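Local structure of RNase NGR3 (Nicotiana glutinosa, 1VD3) at residues F10-Q15 / W46-N51; V14-A19 / D39-G44; P159-N164 / R197-K202. The protein probably cleaves RNA as an endonuclease of the RNase T2 family, and here holds uridine 2'-monophosphate in its active-site pocket. One frame throughout, in Å; residues are numbered along the deposited sequence.

Contact 1: residues F10-Q15 / W46-N51; sequences FFYFVQ and WPNYEN. With U2P (phosphoric acid mono-[2-(2,4-dioxo-3,4-dihydro-2H-pyrimidin-1-yl)-4-hydroxy-5-hydroxymethyl-tetrahydro-furan-3-yl] ester), chain B.
Val14 and Trp46 meet with the methyl CG2 of Val14 over one face of the indole, 3.5 Å from the centroid of the Trp46 six-membered ring. The opposite face carries the nucleotide: Trp46 CE3 lies 3.5 Å from N3 of the U2P uracil, and Trp46 CZ2 the same distance from the ribose C2'. Trp46 NE1 is hydrogen-bonded to Glu97, which fixes the rotation of the plate. An alanine here would probably leave the uracil without its supporting surface and Glu97 without its indole N-H. Further along this side of the sheet, Phe10 and Asn48 lie alongside one another, pointing the same way; a chi1 of 65° sets the Phe10 CG between its backbone N and carbonyl carbon and swings the ring back until Phe10 CZ is 3.7 Å from Asn48 CB, which sits over the ring face. On the other side of the sheet Phe11 crosses Pro47, with Phe11 CE2 3.7 Å from Pro47 CG. Trp46 N donates to Tyr12 O at 2.8 Å and Asn48 N to Phe10 O at 2.7 Å. Through this antiparallel strand pairing, Tyr12, Trp46 and Asn48 on one face line the nucleotide pocket of this RNase T2 family enzyme.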
loop_
_atom_site.group_PDB
_atom_site.type_symbol
_atom_site.label_atom_id
_atom_site.label_comp_id
_atom_site.label_asym_id
_atom_site.label_seq_id
_atom_site.Cartn_x
_atom_site.Cartn_y
_atom_site.Cartn_z
ATOM N N PHE A 10 -2.805 1.046 16.189
ATOM C CA PHE A 10 -3.485 1.316 14.927
ATOM C C PHE A 10 -2.794 0.568 13.790
ATOM O O PHE A 10 -1.765 -0.080 13.997
ATOM C CB PHE A 10 -3.441 2.818 14.633
ATOM C CG PHE A 10 -2.044 3.342 14.408
ATOM C CD1 PHE A 10 -1.505 3.404 13.127
ATOM C CD2 PHE A 10 -1.253 3.732 15.486
ATOM C CE1 PHE A 10 -0.198 3.843 12.921
ATOM C CE2 PHE A 10 0.055 4.173 15.291
ATOM C CZ PHE A 10 0.584 4.229 14.006
ATOM N N PHE A 11 -3.368 0.669 12.594
ATOM C CA PHE A 11 -2.794 0.043 11.408
ATOM C C PHE A 11 -2.323 1.095 10.434
ATOM O O PHE A 11 -2.971 2.122 10.258
ATOM C CB PHE A 11 -3.820 -0.748 10.587
ATOM C CG PHE A 11 -4.294 -2.013 11.211
ATOM C CD1 PHE A 11 -5.493 -2.042 11.914
ATOM C CD2 PHE A 11 -3.606 -3.202 10.998
ATOM C CE1 PHE A 11 -6.010 -3.244 12.391
ATOM C CE2 PHE A 11 -4.114 -4.412 11.473
ATOM C CZ PHE A 11 -5.320 -4.433 12.168
ATOM N N TYR A 12 -1.204 0.822 9.781
ATOM C CA TYR A 12 -0.757 1.681 8.705
ATOM C C TYR A 12 -1.282 0.864 7.521
ATOM O O TYR A 12 -0.987 -0.329 7.428
ATOM C CB TYR A 12 0.765 1.719 8.612
ATOM C CG TYR A 12 1.411 2.875 9.326
ATOM C CD1 TYR A 12 2.587 2.694 10.054
ATOM C CD2 TYR A 12 0.870 4.158 9.247
ATOM C CE1 TYR A 12 3.207 3.764 10.683
ATOM C CE2 TYR A 12 1.485 5.235 9.876
ATOM C CZ TYR A 12 2.653 5.027 10.590
ATOM O OH TYR A 12 3.270 6.091 11.213
ATOM N N PHE A 13 -2.102 1.462 6.662
ATOM C CA PHE A 13 -2.568 0.752 5.476
ATOM C C PHE A 13 -1.710 1.370 4.379
ATOM O O PHE A 13 -1.821 2.565 4.076
ATOM C CB PHE A 13 -4.062 0.981 5.209
ATOM C CG PHE A 13 -4.541 0.369 3.916
ATOM C CD1 PHE A 13 -4.288 -0.974 3.629
ATOM C CD2 PHE A 13 -5.231 1.133 2.982
ATOM C CE1 PHE A 13 -4.714 -1.543 2.433
ATOM C CE2 PHE A 13 -5.663 0.572 1.779
ATOM C CZ PHE A 13 -5.403 -0.768 1.505
ATOM N N VAL A 14 -0.831 0.552 3.813
ATOM C CA VAL A 14 0.116 1.003 2.809
ATOM C C VAL A 14 -0.189 0.523 1.398
ATOM O O VAL A 14 -0.278 -0.679 1.137
ATOM C CB VAL A 14 1.550 0.541 3.180
ATOM C CG1 VAL A 14 2.579 1.253 2.309
ATOM C CG2 VAL A 14 1.814 0.788 4.673
ATOM N N GLN A 15 -0.343 1.484 0.496
ATOM C CA GLN A 15 -0.608 1.193 -0.898
ATOM C C GLN A 15 0.559 1.752 -1.688
ATOM O O GLN A 15 1.272 2.643 -1.217
ATOM C CB GLN A 15 -1.896 1.879 -1.356
ATOM C CG GLN A 15 -3.146 1.385 -0.646
ATOM C CD GLN A 15 -4.393 2.087 -1.138
ATOM O OE1 GLN A 15 -4.867 1.833 -2.247
ATOM N NE2 GLN A 15 -4.925 2.987 -0.318
ATOM N N TRP A 46 -0.385 -2.946 8.227
ATOM C CA TRP A 46 0.526 -3.143 9.348
ATOM C C TRP A 46 0.133 -2.679 10.746
ATOM O O TRP A 46 -0.105 -1.496 10.968
ATOM C CB TRP A 46 1.880 -2.483 9.058
ATOM C CG TRP A 46 2.488 -2.707 7.708
ATOM C CD1 TRP A 46 2.367 -3.808 6.907
ATOM C CD2 TRP A 46 3.413 -1.833 7.048
ATOM N NE1 TRP A 46 3.168 -3.675 5.790
ATOM C CE2 TRP A 46 3.818 -2.471 5.854
ATOM C CE3 TRP A 46 3.941 -0.571 7.354
ATOM C CZ2 TRP A 46 4.727 -1.886 4.964
ATOM C CZ3 TRP A 46 4.850 0.011 6.465
ATOM C CH2 TRP A 46 5.230 -0.648 5.289
ATOM N N PRO A 47 0.075 -3.612 11.708
ATOM C CA PRO A 47 -0.268 -3.250 13.086
ATOM C C PRO A 47 0.916 -2.395 13.562
ATOM O O PRO A 47 2.069 -2.757 13.318
ATOM C CB PRO A 47 -0.315 -4.601 13.791
ATOM C CG PRO A 47 -0.774 -5.535 12.699
ATOM C CD PRO A 47 0.048 -5.073 11.520
ATOM N N ASN A 48 0.646 -1.274 14.223
ATOM C CA ASN A 48 1.719 -0.384 14.681
ATOM C C ASN A 48 1.454 0.176 16.080
ATOM O O ASN A 48 0.329 0.114 16.584
ATOM C CB ASN A 48 1.865 0.780 13.687
ATOM C CG ASN A 48 3.266 1.367 13.656
ATOM O OD1 ASN A 48 3.673 2.099 14.561
ATOM N ND2 ASN A 48 4.015 1.050 12.602
ATOM N N TYR A 49 2.505 0.718 16.698
ATOM C CA TYR A 49 2.414 1.337 18.022
ATOM C C TYR A 49 2.538 2.843 17.827
ATOM O O TYR A 49 3.152 3.302 16.868
ATOM C CB TYR A 49 3.569 0.888 18.922
ATOM C CG TYR A 49 3.580 -0.574 19.285
ATOM C CD1 TYR A 49 4.781 -1.280 19.335
ATOM C CD2 TYR A 49 2.405 -1.245 19.627
ATOM C CE1 TYR A 49 4.817 -2.614 19.718
ATOM C CE2 TYR A 49 2.429 -2.584 20.015
ATOM C CZ TYR A 49 3.643 -3.260 20.057
ATOM O OH TYR A 49 3.681 -4.581 20.434
ATOM N N GLU A 50 1.971 3.617 18.743
ATOM C CA GLU A 50 2.064 5.062 18.640
ATOM C C GLU A 50 3.468 5.564 18.977
ATOM O O GLU A 50 3.785 6.736 18.763
ATOM C CB GLU A 50 1.016 5.722 19.542
ATOM C CG GLU A 50 -0.367 5.734 18.911
ATOM C CD GLU A 50 -1.407 6.420 19.767
ATOM O OE1 GLU A 50 -1.039 7.333 20.537
ATOM O OE2 GLU A 50 -2.595 6.053 19.656
ATOM N N ASN A 51 4.319 4.680 19.490
ATOM C CA ASN A 51 5.682 5.079 19.824
ATOM C C ASN A 51 6.639 4.922 18.640
ATOM O O ASN A 51 7.854 5.039 18.795
ATOM C CB ASN A 51 6.207 4.287 21.031
ATOM C CG ASN A 51 6.345 2.800 20.751
ATOM O OD1 ASN A 51 6.308 2.359 19.601
ATOM N ND2 ASN A 51 6.522 2.020 21.811
HETATM O "O5'" U2P B . 11.057 0.334 3.590
HETATM C "C5'" U2P B . 10.912 -0.192 4.932
HETATM C "C4'" U2P B . 10.323 -1.608 4.879
HETATM O "O4'" U2P B . 10.154 -2.127 6.282
HETATM C "C1'" U2P B . 8.737 -2.493 6.694
HETATM N N1 U2P B . 8.114 -1.666 7.816
HETATM C C6 U2P B . 8.436 -0.331 7.774
HETATM C C5 U2P B . 7.773 0.635 8.575
HETATM C C4 U2P B . 6.733 0.162 9.517
HETATM O O4 U2P B . 6.042 0.935 10.172
HETATM N N3 U2P B . 6.583 -1.258 9.612
HETATM C C2 U2P B . 7.249 -2.223 8.819
HETATM O O2 U2P B . 7.066 -3.407 9.013
HETATM C "C2'" U2P B . 8.087 -2.622 5.300
HETATM O "O2'" U2P B . 8.308 -3.933 4.698
HETATM P P U2P B . 7.546 -5.271 5.020
HETATM O O1P U2P B . 7.804 -6.632 4.624
HETATM O O2P U2P B . 6.960 -5.175 6.392
HETATM O O3P U2P B . 6.375 -5.102 4.177
HETATM C "C3'" U2P B . 8.843 -1.608 4.425
HETATM O "O3'" U2P B . 8.742 -2.046 3.021
#

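Contact 2: residues V14-A19 / D39-G44; sequences VQQWPA and DFSIHG. With U2P (phosphoric acid mono-[2-(2,4-dioxo-3,4-dihydro-2H-pyrimidin-1-yl)-4-hydroxy-5-hydroxymethyl-tetrahydro-furan-3-yl] ester), chain B.
Trp17 sets CE3 over the centre of one face of the Phe40 ring, 3.4 Å above its plane, while the Trp17 six-membered ring and the Phe40 ring are inclined at 47°, an oblique pairing. The outer end of the same indole reaches the backbone of the opposing chain, Trp17 CZ3 lying 3.5 Å from Asp39 C. The third flat group, the imidazole of His43, meets the ligand at its edge: NE2 donates to the phosphate oxygen O3P of U2P at 2.9 Å. His43 CG lies anti to the backbone N (chi1 172°), which runs the ring out alongside the Val14 side chain, to reach the phosphate. Its other nitrogen, ND1, is bound to Gln175, and its ring meets Trp46 edge-to-face, so that the predicted catalytic histidine is held from more than one direction.

The backbone explains how His43 comes to be placed there. Val14 O accepts two bonds, from His43 N at 2.7 Å and from Gly44 N at 3.1 Å, so two residues of one strand face a single residue of the other: a classic beta bulge. Beyond it the pairing becomes regular again, with Gln16 N donating to Ser41 O at 2.8 Å and Ser41 N returning to Gln16 O. Where the first strand ends, Pro18 CD comes within 3.2 Å of Asp39 O, and Pro18 CG packs near the Ser41 hydroxyl.

Helix 109-123 covers the side of the sheet bearing Gln15 and Ile42; from it Arg120 forms a salt bridge with Asp39, and Ser123 receives the Gln15 amide NE2. Helix 125-131 closes over Phe40 through Leu125 and Leu129. Strand 171-181 runs beside strand 10-16 and supplies backbone partners for Gln15 and Trp17.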
loop_
_atom_site.group_PDB
_atom_site.type_symbol
_atom_site.label_atom_id
_atom_site.label_comp_id
_atom_site.label_asym_id
_atom_site.label_seq_id
_atom_site.Cartn_x
_atom_site.Cartn_y
_atom_site.Cartn_z
ATOM N N VAL A 14 -0.831 0.552 3.813
ATOM C CA VAL A 14 0.116 1.003 2.809
ATOM C C VAL A 14 -0.189 0.523 1.398
ATOM O O VAL A 14 -0.278 -0.679 1.137
ATOM C CB VAL A 14 1.550 0.541 3.180
ATOM C CG1 VAL A 14 2.579 1.253 2.309
ATOM C CG2 VAL A 14 1.814 0.788 4.673
ATOM N N GLN A 15 -0.343 1.484 0.496
ATOM C CA GLN A 15 -0.608 1.193 -0.898
ATOM C C GLN A 15 0.559 1.752 -1.688
ATOM O O GLN A 15 1.272 2.643 -1.217
ATOM C CB GLN A 15 -1.896 1.879 -1.356
ATOM C CG GLN A 15 -3.146 1.385 -0.646
ATOM C CD GLN A 15 -4.393 2.087 -1.138
ATOM O OE1 GLN A 15 -4.867 1.833 -2.247
ATOM N NE2 GLN A 15 -4.925 2.987 -0.318
ATOM N N GLN A 16 0.777 1.230 -2.884
ATOM C CA GLN A 16 1.851 1.778 -3.685
ATOM C C GLN A 16 1.441 1.946 -5.130
ATOM O O GLN A 16 0.444 1.374 -5.584
ATOM C CB GLN A 16 3.121 0.931 -3.587
ATOM C CG GLN A 16 3.094 -0.415 -4.249
ATOM C CD GLN A 16 4.507 -0.940 -4.490
ATOM O OE1 GLN A 16 5.404 -0.750 -3.664
ATOM N NE2 GLN A 16 4.707 -1.606 -5.617
ATOM N N TRP A 17 2.199 2.776 -5.834
ATOM C CA TRP A 17 1.957 3.041 -7.242
ATOM C C TRP A 17 2.942 2.135 -7.960
ATOM O O TRP A 17 4.143 2.403 -7.975
ATOM C CB TRP A 17 2.245 4.510 -7.561
ATOM C CG TRP A 17 1.898 4.897 -8.967
ATOM C CD1 TRP A 17 2.750 5.384 -9.922
ATOM C CD2 TRP A 17 0.605 4.819 -9.585
ATOM N NE1 TRP A 17 2.068 5.612 -11.094
ATOM C CE2 TRP A 17 0.752 5.273 -10.918
ATOM C CE3 TRP A 17 -0.663 4.409 -9.143
ATOM C CZ2 TRP A 17 -0.324 5.332 -11.813
ATOM C CZ3 TRP A 17 -1.737 4.469 -10.035
ATOM C CH2 TRP A 17 -1.556 4.927 -11.356
ATOM N N PRO A 18 2.443 1.043 -8.560
ATOM C CA PRO A 18 3.266 0.070 -9.281
ATOM C C PRO A 18 4.293 0.679 -10.224
ATOM O O PRO A 18 5.456 0.273 -10.232
ATOM C CB PRO A 18 2.229 -0.771 -10.023
ATOM C CG PRO A 18 1.063 -0.749 -9.103
ATOM C CD PRO A 18 1.013 0.709 -8.690
ATOM N N ALA A 19 3.865 1.654 -11.017
ATOM C CA ALA A 19 4.755 2.302 -11.977
ATOM C C ALA A 19 6.048 2.822 -11.359
ATOM O O ALA A 19 7.115 2.713 -11.966
ATOM C CB ALA A 19 4.021 3.441 -12.681
ATOM N N ASP A 39 -3.173 1.224 -11.423
ATOM C CA ASP A 39 -3.972 1.645 -10.283
ATOM C C ASP A 39 -3.122 1.369 -9.049
ATOM O O ASP A 39 -2.149 0.610 -9.118
ATOM C CB ASP A 39 -5.269 0.822 -10.244
ATOM C CG ASP A 39 -6.239 1.280 -9.164
ATOM O OD1 ASP A 39 -6.038 2.360 -8.568
ATOM O OD2 ASP A 39 -7.226 0.552 -8.922
ATOM N N PHE A 40 -3.468 1.996 -7.931
ATOM C CA PHE A 40 -2.716 1.769 -6.709
ATOM C C PHE A 40 -2.983 0.354 -6.235
ATOM O O PHE A 40 -4.115 -0.125 -6.287
ATOM C CB PHE A 40 -3.117 2.768 -5.623
ATOM C CG PHE A 40 -2.615 4.158 -5.876
ATOM C CD1 PHE A 40 -3.290 5.010 -6.742
ATOM C CD2 PHE A 40 -1.435 4.599 -5.285
ATOM C CE1 PHE A 40 -2.796 6.280 -7.019
ATOM C CE2 PHE A 40 -0.933 5.864 -5.554
ATOM C CZ PHE A 40 -1.613 6.708 -6.424
ATOM N N SER A 41 -1.925 -0.311 -5.788
ATOM C CA SER A 41 -2.016 -1.675 -5.299
ATOM C C SER A 41 -1.708 -1.698 -3.809
ATOM O O SER A 41 -1.184 -0.735 -3.256
ATOM C CB SER A 41 -1.010 -2.558 -6.031
ATOM O OG SER A 41 0.309 -2.134 -5.744
ATOM N N ILE A 42 -2.026 -2.808 -3.165
ATOM C CA ILE A 42 -1.776 -2.946 -1.736
ATOM C C ILE A 42 -0.353 -3.422 -1.470
ATOM O O ILE A 42 0.137 -4.326 -2.145
ATOM C CB ILE A 42 -2.742 -3.983 -1.112
ATOM C CG1 ILE A 42 -4.188 -3.496 -1.254
ATOM C CG2 ILE A 42 -2.376 -4.235 0.355
ATOM C CD1 ILE A 42 -5.220 -4.597 -1.105
ATOM N N HIS A 43 0.324 -2.794 -0.512
ATOM C CA HIS A 43 1.652 -3.265 -0.123
ATOM C C HIS A 43 1.361 -4.095 1.123
ATOM O O HIS A 43 1.760 -5.255 1.215
ATOM C CB HIS A 43 2.614 -2.113 0.225
ATOM C CG HIS A 43 3.922 -2.572 0.807
ATOM N ND1 HIS A 43 5.074 -1.817 0.736
ATOM C CD2 HIS A 43 4.256 -3.700 1.481
ATOM C CE1 HIS A 43 6.060 -2.460 1.338
ATOM N NE2 HIS A 43 5.590 -3.605 1.800
ATOM N N GLY A 44 0.651 -3.496 2.079
ATOM C CA GLY A 44 0.316 -4.228 3.291
ATOM C C GLY A 44 -0.520 -3.476 4.309
ATOM O O GLY A 44 -0.727 -2.273 4.193
HETATM O "O5'" U2P B . 11.057 0.334 3.590
HETATM C "C5'" U2P B . 10.912 -0.192 4.932
HETATM C "C4'" U2P B . 10.323 -1.608 4.879
HETATM O "O4'" U2P B . 10.154 -2.127 6.282
HETATM C "C1'" U2P B . 8.737 -2.493 6.694
HETATM N N1 U2P B . 8.114 -1.666 7.816
HETATM C C6 U2P B . 8.436 -0.331 7.774
HETATM C C5 U2P B . 7.773 0.635 8.575
HETATM C C4 U2P B . 6.733 0.162 9.517
HETATM O O4 U2P B . 6.042 0.935 10.172
HETATM N N3 U2P B . 6.583 -1.258 9.612
HETATM C C2 U2P B . 7.249 -2.223 8.819
HETATM O O2 U2P B . 7.066 -3.407 9.013
HETATM C "C2'" U2P B . 8.087 -2.622 5.300
HETATM O "O2'" U2P B . 8.308 -3.933 4.698
HETATM P P U2P B . 7.546 -5.271 5.020
HETATM O O1P U2P B . 7.804 -6.632 4.624
HETATM O O2P U2P B . 6.960 -5.175 6.392
HETATM O O3P U2P B . 6.375 -5.102 4.177
HETATM C "C3'" U2P B . 8.843 -1.608 4.425
HETATM O "O3'" U2P B . 8.742 -2.046 3.021
#

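Contact 3: residues P159-N164 / R197-K202; sequences PYIECN and RGCGSK
Cys163 and Cys199 are joined through their sulfurs, with Cys163 SG 2.0 Å from Cys199 SG. The torsion about this S-S bond is 97°, close to the favoured right angle and of right-handed sense. In both cysteines SG stands anti to the carbonyl carbon, beside the backbone N (chi1 -63° in Cys163 and -65° in Cys199), and the two side chains thus reach toward each other from opposing backbones. The Cys199 sulfur also rests against Ile161: its SG is 3.7 Å from the methyl CG2 of Ile161 and 3.2 Å from the Ile161 O.

Just beyond the sulfurs, Gly198 O approaches Cys163 CB at 3.5 Å. A single water bridges the two backbones next to the disulfide, accepting from Cys163 N at 3.0 Å and from Gly198 N, also at 3.0 Å. The link is therefore covalent and water-mediated; the loop does not add itself to the sheet as a further strand at this point. The disulfide ties strand 160-165 of the antiparallel sheet to the irregular segment that leads into strand 202-205.

The next shell positions both partners. Leu144 of helix 144-155 packs on Ile161 and on Cys199, and so touches the loop as well as the strand, while Lys148 lies against Ile161 too. Within the sheet the strand is held by backbone hydrogen bonds to strand 171-181, made by Tyr160, Glu162 and Asn164. Glu162 directs its carboxylate away from the disulfide, where OE1 is hydrogen-bonded to Tyr177 and Gln175.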
loop_
_atom_site.group_PDB
_atom_site.type_symbol
_atom_site.label_atom_id
_atom_site.label_comp_id
_atom_site.label_asym_id
_atom_site.label_seq_id
_atom_site.Cartn_x
_atom_site.Cartn_y
_atom_site.Cartn_z
ATOM N N PRO A 159 -3.244 11.647 4.147
ATOM C CA PRO A 159 -2.324 10.533 3.917
ATOM C C PRO A 159 -0.888 11.002 4.101
ATOM O O PRO A 159 -0.624 12.204 4.190
ATOM C CB PRO A 159 -2.598 10.172 2.466
ATOM C CG PRO A 159 -2.796 11.523 1.853
ATOM C CD PRO A 159 -3.711 12.205 2.863
ATOM N N TYR A 160 0.028 10.046 4.178
ATOM C CA TYR A 160 1.451 10.342 4.277
ATOM C C TYR A 160 1.980 9.817 2.950
ATOM O O TYR A 160 1.693 8.678 2.579
ATOM C CB TYR A 160 2.101 9.575 5.425
ATOM C CG TYR A 160 3.613 9.561 5.351
ATOM C CD1 TYR A 160 4.367 10.661 5.761
ATOM C CD2 TYR A 160 4.290 8.450 4.850
ATOM C CE1 TYR A 160 5.763 10.649 5.676
ATOM C CE2 TYR A 160 5.677 8.428 4.758
ATOM C CZ TYR A 160 6.407 9.527 5.175
ATOM O OH TYR A 160 7.775 9.488 5.101
ATOM N N ILE A 161 2.735 10.639 2.231
ATOM C CA ILE A 161 3.263 10.226 0.937
ATOM C C ILE A 161 4.744 9.894 0.987
ATOM O O ILE A 161 5.554 10.686 1.467
ATOM C CB ILE A 161 3.082 11.331 -0.135
ATOM C CG1 ILE A 161 1.621 11.785 -0.201
ATOM C CG2 ILE A 161 3.545 10.817 -1.485
ATOM C CD1 ILE A 161 0.646 10.704 -0.610
ATOM N N GLU A 162 5.091 8.716 0.486
ATOM C CA GLU A 162 6.478 8.295 0.426
ATOM C C GLU A 162 6.872 8.399 -1.037
ATOM O O GLU A 162 6.151 7.918 -1.909
ATOM C CB GLU A 162 6.632 6.847 0.885
ATOM C CG GLU A 162 8.073 6.373 0.874
ATOM C CD GLU A 162 8.200 4.918 1.249
ATOM O OE1 GLU A 162 7.195 4.335 1.710
ATOM O OE2 GLU A 162 9.305 4.361 1.091
ATOM N N CYS A 163 8.006 9.038 -1.302
ATOM C CA CYS A 163 8.482 9.204 -2.671
ATOM C C CYS A 163 9.821 8.525 -2.874
ATOM O O CYS A 163 10.601 8.382 -1.936
ATOM C CB CYS A 163 8.651 10.694 -3.003
ATOM S SG CYS A 163 7.107 11.645 -2.956
ATOM N N ASN A 164 10.074 8.093 -4.104
ATOM C CA ASN A 164 11.361 7.512 -4.450
ATOM C C ASN A 164 11.782 8.215 -5.740
ATOM O O ASN A 164 11.134 9.185 -6.152
ATOM C CB ASN A 164 11.297 5.977 -4.605
ATOM C CG ASN A 164 10.450 5.521 -5.774
ATOM O OD1 ASN A 164 10.533 4.359 -6.185
ATOM N ND2 ASN A 164 9.624 6.409 -6.302
ATOM N N ARG A 197 11.631 11.804 4.000
ATOM C CA ARG A 197 11.586 13.164 3.476
ATOM C C ARG A 197 12.049 13.221 2.024
ATOM O O ARG A 197 12.731 14.160 1.610
ATOM C CB ARG A 197 12.438 14.099 4.346
ATOM C CG ARG A 197 13.912 13.728 4.447
ATOM C CD ARG A 197 14.612 14.625 5.464
ATOM N NE ARG A 197 16.020 14.281 5.644
ATOM C CZ ARG A 197 16.981 14.548 4.764
ATOM N NH1 ARG A 197 16.693 15.169 3.626
ATOM N NH2 ARG A 197 18.234 14.201 5.028
ATOM N N GLY A 198 11.658 12.212 1.252
ATOM C CA GLY A 198 12.042 12.163 -0.146
ATOM C C GLY A 198 11.088 12.868 -1.099
ATOM O O GLY A 198 11.326 12.880 -2.307
ATOM N N CYS A 199 10.017 13.461 -0.575
ATOM C CA CYS A 199 9.050 14.147 -1.433
ATOM C C CYS A 199 9.245 15.652 -1.556
ATOM O O CYS A 199 9.077 16.396 -0.586
ATOM C CB CYS A 199 7.621 13.918 -0.953
ATOM S SG CYS A 199 6.966 12.220 -1.012
ATOM N N GLY A 200 9.576 16.094 -2.762
ATOM C CA GLY A 200 9.751 17.510 -3.003
ATOM C C GLY A 200 8.388 18.158 -3.147
ATOM O O GLY A 200 7.358 17.482 -3.062
ATOM N N SER A 201 8.379 19.469 -3.363
ATOM C CA SER A 201 7.140 20.218 -3.512
ATOM C C SER A 201 6.426 19.831 -4.804
ATOM O O SER A 201 5.202 19.925 -4.899
ATOM C CB SER A 201 7.440 21.715 -3.516
ATOM O OG SER A 201 8.390 22.028 -4.517
ATOM N N LYS A 202 7.207 19.401 -5.792
ATOM C CA LYS A 202 6.697 18.979 -7.098
ATOM C C LYS A 202 7.137 17.542 -7.340
ATOM O O LYS A 202 8.325 17.232 -7.257
ATOM C CB LYS A 202 7.276 19.864 -8.206
ATOM C CG LYS A 202 6.537 21.168 -8.438
ATOM C CD LYS A 202 5.348 20.944 -9.355
ATOM C CE LYS A 202 4.732 22.260 -9.800
ATOM N NZ LYS A 202 3.671 22.049 -10.825
HETATM O O HOH W 1 9.554 10.116 0.994
#

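Contacts 1 and 2 are successive parts of a single pairing between strands 10-16 and 41-48. Their centres lie 16 Å apart, they share Val14 and Gln15, and they touch where Phe13 CD1 packs 3.8 Å from Gly44 O. Both meet the same ligand: contact 1 lies mainly against the uracil and ribose, while His43 of contact 2 bonds the phosphate and also comes close to the ribose. His96, Lys100 and His101 add further hydrogen bonds to the nucleotide. Contact 3 stands apart, its centre 18 Å from that of contact 1 and 15 Å from that of contact 2. Strand 171-181 lies between, pairing with both 10-16 and 160-165, and the side chain of Glu162 comes about 5 Å from the nucleotide.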